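Putative TetR-family transcriptional regulator (Streptomyces coelicolor, PDB 2HXO) probably binds cis-regulatory DNA through a helix-turn-helix motif and regulates transcription, as members of the TetR family generally do. Local coordinates at residues A113-L116 and S117-W121. Numbering follows the deposited sequence.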
ATOM      1  N   ALA A 113       3.513  -2.970  -7.385  1.00 59.12           N
ATOM      2  CA  ALA A 113       2.360  -3.796  -7.039  1.00 60.92           C
ATOM      3  C   ALA A 113       2.199  -4.919  -8.060  1.00 61.62           C
ATOM      4  O   ALA A 113       1.917  -6.063  -7.708  1.00 62.39           O
ATOM      5  CB  ALA A 113       1.096  -2.944  -6.998  1.00 60.89           C
ATOM      6  N   THR A 114       2.371  -4.579  -9.333  1.00 62.58           N
ATOM      7  CA  THR A 114       2.254  -5.555 -10.407  1.00 63.45           C
ATOM      8  C   THR A 114       3.437  -6.506 -10.361  1.00 63.54           C
ATOM      9  O   THR A 114       3.318  -7.680 -10.698  1.00 63.52           O
ATOM     10  CB  THR A 114       2.211  -4.861 -11.783  1.00 63.23           C
ATOM     11  OG1 THR A 114       3.320  -3.966 -11.903  1.00 64.74           O
ATOM     12  CG2 THR A 114       0.915  -4.079 -11.938  1.00 63.02           C
ATOM     13  N   GLN A 115       4.576  -5.987  -9.920  1.00 64.18           N
ATOM     14  CA  GLN A 115       5.795  -6.770  -9.819  1.00 65.06           C
ATOM     15  C   GLN A 115       5.641  -7.866  -8.769  1.00 66.02           C
ATOM     16  O   GLN A 115       6.135  -8.978  -8.949  1.00 66.12           O
ATOM     17  CB  GLN A 115       6.959  -5.856  -9.443  1.00 65.31           C
ATOM     18  CG  GLN A 115       8.323  -6.402  -9.780  1.00 66.74           C
ATOM     19  CD  GLN A 115       8.633  -6.351 -11.263  1.00 67.95           C
ATOM     20  OE1 GLN A 115       9.183  -7.436 -11.792  1.00 69.17           O
ATOM     21  NE2 GLN A 115       8.394  -5.341 -11.924  1.00 68.27           N
ATOM     22  N   LEU A 116       4.945  -7.553  -7.679  1.00 67.13           N
ATOM     23  CA  LEU A 116       4.749  -8.516  -6.598  1.00 68.32           C
ATOM     24  C   LEU A 116       3.462  -9.324  -6.730  1.00 69.47           C
ATOM     25  O   LEU A 116       3.193 -10.205  -5.914  1.00 69.94           O
ATOM     26  CB  LEU A 116       4.739  -7.804  -5.245  1.00 67.82           C
ATOM     27  CG  LEU A 116       5.768  -6.699  -5.013  1.00 67.64           C
ATOM     28  CD1 LEU A 116       5.686  -6.247  -3.571  1.00 67.37           C
ATOM     29  CD2 LEU A 116       7.159  -7.190  -5.343  1.00 67.65           C
ATOM     30  N   SER A 117       2.672  -9.038  -7.754  1.00 70.86           N
ATOM     31  CA  SER A 117       1.413  -9.748  -7.942  1.00 72.03           C
ATOM     32  C   SER A 117       1.370 -10.673  -9.152  1.00 72.80           C
ATOM     33  O   SER A 117       0.727 -11.726  -9.106  1.00 72.64           O
ATOM     34  CB  SER A 117       0.268  -8.742  -8.053  1.00 72.69           C
ATOM     35  OG  SER A 117       0.189  -7.940  -6.888  1.00 74.98           O
ATOM     36  N   ARG A 118       2.047 -10.292 -10.233  1.00 73.21           N
ATOM     37  CA  ARG A 118       2.013 -11.105 -11.443  1.00 73.49           C
ATOM     38  C   ARG A 118       3.368 -11.371 -12.073  1.00 72.53           C
ATOM     39  O   ARG A 118       3.437 -11.958 -13.154  1.00 72.91           O
ATOM     40  CB  ARG A 118       1.116 -10.439 -12.494  1.00 75.13           C
ATOM     41  CG  ARG A 118      -0.092  -9.694 -11.932  1.00 77.39           C
ATOM     42  CD  ARG A 118      -1.093  -9.370 -13.037  1.00 79.07           C
ATOM     43  NE  ARG A 118      -0.436  -8.861 -14.239  1.00 79.89           N
ATOM     44  CZ  ARG A 118       0.244  -7.720 -14.296  1.00 80.84           C
ATOM     45  NH1 ARG A 118       0.355  -6.955 -13.216  1.00 81.05           N
ATOM     46  NH2 ARG A 118       0.823  -7.348 -15.433  1.00 80.95           N
ATOM     47  N   THR A 119       4.442 -10.950 -11.411  1.00 71.17           N
ATOM     48  CA  THR A 119       5.779 -11.142 -11.963  1.00 69.51           C
ATOM     49  C   THR A 119       6.642 -12.079 -11.126  1.00 68.61           C
ATOM     50  O   THR A 119       7.593 -11.644 -10.475  1.00 68.64           O
ATOM     51  CB  THR A 119       6.510  -9.803 -12.093  1.00 69.27           C
ATOM     52  OG1 THR A 119       5.617  -8.831 -12.644  1.00 69.90           O
ATOM     53  CG2 THR A 119       7.719  -9.944 -13.004  1.00 69.48           C
ATOM     54  N   PRO A 120       6.332 -13.385 -11.153  1.00 67.70           N
ATOM     55  CA  PRO A 120       7.073 -14.400 -10.396  1.00 67.07           C
ATOM     56  C   PRO A 120       8.589 -14.350 -10.604  1.00 66.30           C
ATOM     57  O   PRO A 120       9.361 -14.562  -9.669  1.00 66.46           O
ATOM     58  CB  PRO A 120       6.474 -15.711 -10.904  1.00 66.90           C
ATOM     59  CG  PRO A 120       5.067 -15.331 -11.240  1.00 67.21           C
ATOM     60  CD  PRO A 120       5.249 -14.007 -11.936  1.00 67.29           C
ATOM     61  N   TRP A 121       9.011 -14.069 -11.831  1.00 65.16           N
ATOM     62  CA  TRP A 121      10.430 -14.017 -12.142  1.00 64.36           C
ATOM     63  C   TRP A 121      11.040 -12.626 -12.057  1.00 61.85           C
ATOM     64  O   TRP A 121      12.183 -12.420 -12.464  1.00 61.86           O
ATOM     65  CB  TRP A 121      10.672 -14.632 -13.526  1.00 66.39           C
ATOM     66  CG  TRP A 121      10.794 -16.136 -13.461  1.00 68.67           C
ATOM     67  CD1 TRP A 121      11.877 -16.856 -13.020  1.00 68.97           C
ATOM     68  CD2 TRP A 121       9.775 -17.096 -13.768  1.00 69.50           C
ATOM     69  NE1 TRP A 121      11.590 -18.200 -13.031  1.00 69.85           N
ATOM     70  CE2 TRP A 121      10.307 -18.377 -13.484  1.00 70.25           C
ATOM     71  CE3 TRP A 121       8.463 -17.001 -14.253  1.00 70.45           C
ATOM     72  CZ2 TRP A 121       9.572 -19.553 -13.668  1.00 70.76           C
ATOM     73  CZ3 TRP A 121       7.730 -18.172 -14.437  1.00 71.56           C
ATOM     74  CH2 TRP A 121       8.289 -19.432 -14.144  1.00 71.79           C
TER
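Arg-118 N donates to Thr-114 O over 2.9 Å at 162°, the i to i+4 backbone bond of an alpha helix, with Ser-117 N adding a weak i to i+3 bond to that oxygen. This is the C-terminal end of helix 107-118 in the all-helical TetR-family C-terminal domain, where one carbonyl, that of Thr-114, also takes a side-chain donor. Thr-119 OG1 supplies it, reaching Thr-114 O at 3.2 Å from above the carbonyl plane, on the face opposite Arg-118 N. With OG1 beside the backbone N (chi1 -44°), CG2 of Thr-119 lies anti to that nitrogen, 3.1 Å from Gln-115 OE1. A valine at Thr-119 would probably leave Thr-114 O without its side-chain donor and the outgoing chain less firmly tied. The chi2 bend of Gln-115 (74°) carries its amide toward Thr-119; the side chain also packs on Val-124 of helix 124-138. Ser-117 OG lies 2.7 Å from Ala-113 O and is hydrogen-bonded with Asn-167 OD1 of the second subunit, placing this helix end at the dimer contact. Arg-118 runs alongside Thr-114, whose hydroxyl turns back to Gln-111 O and whose CG2 meets the guanidinium edge in its plane, 3.2 Å from NH1.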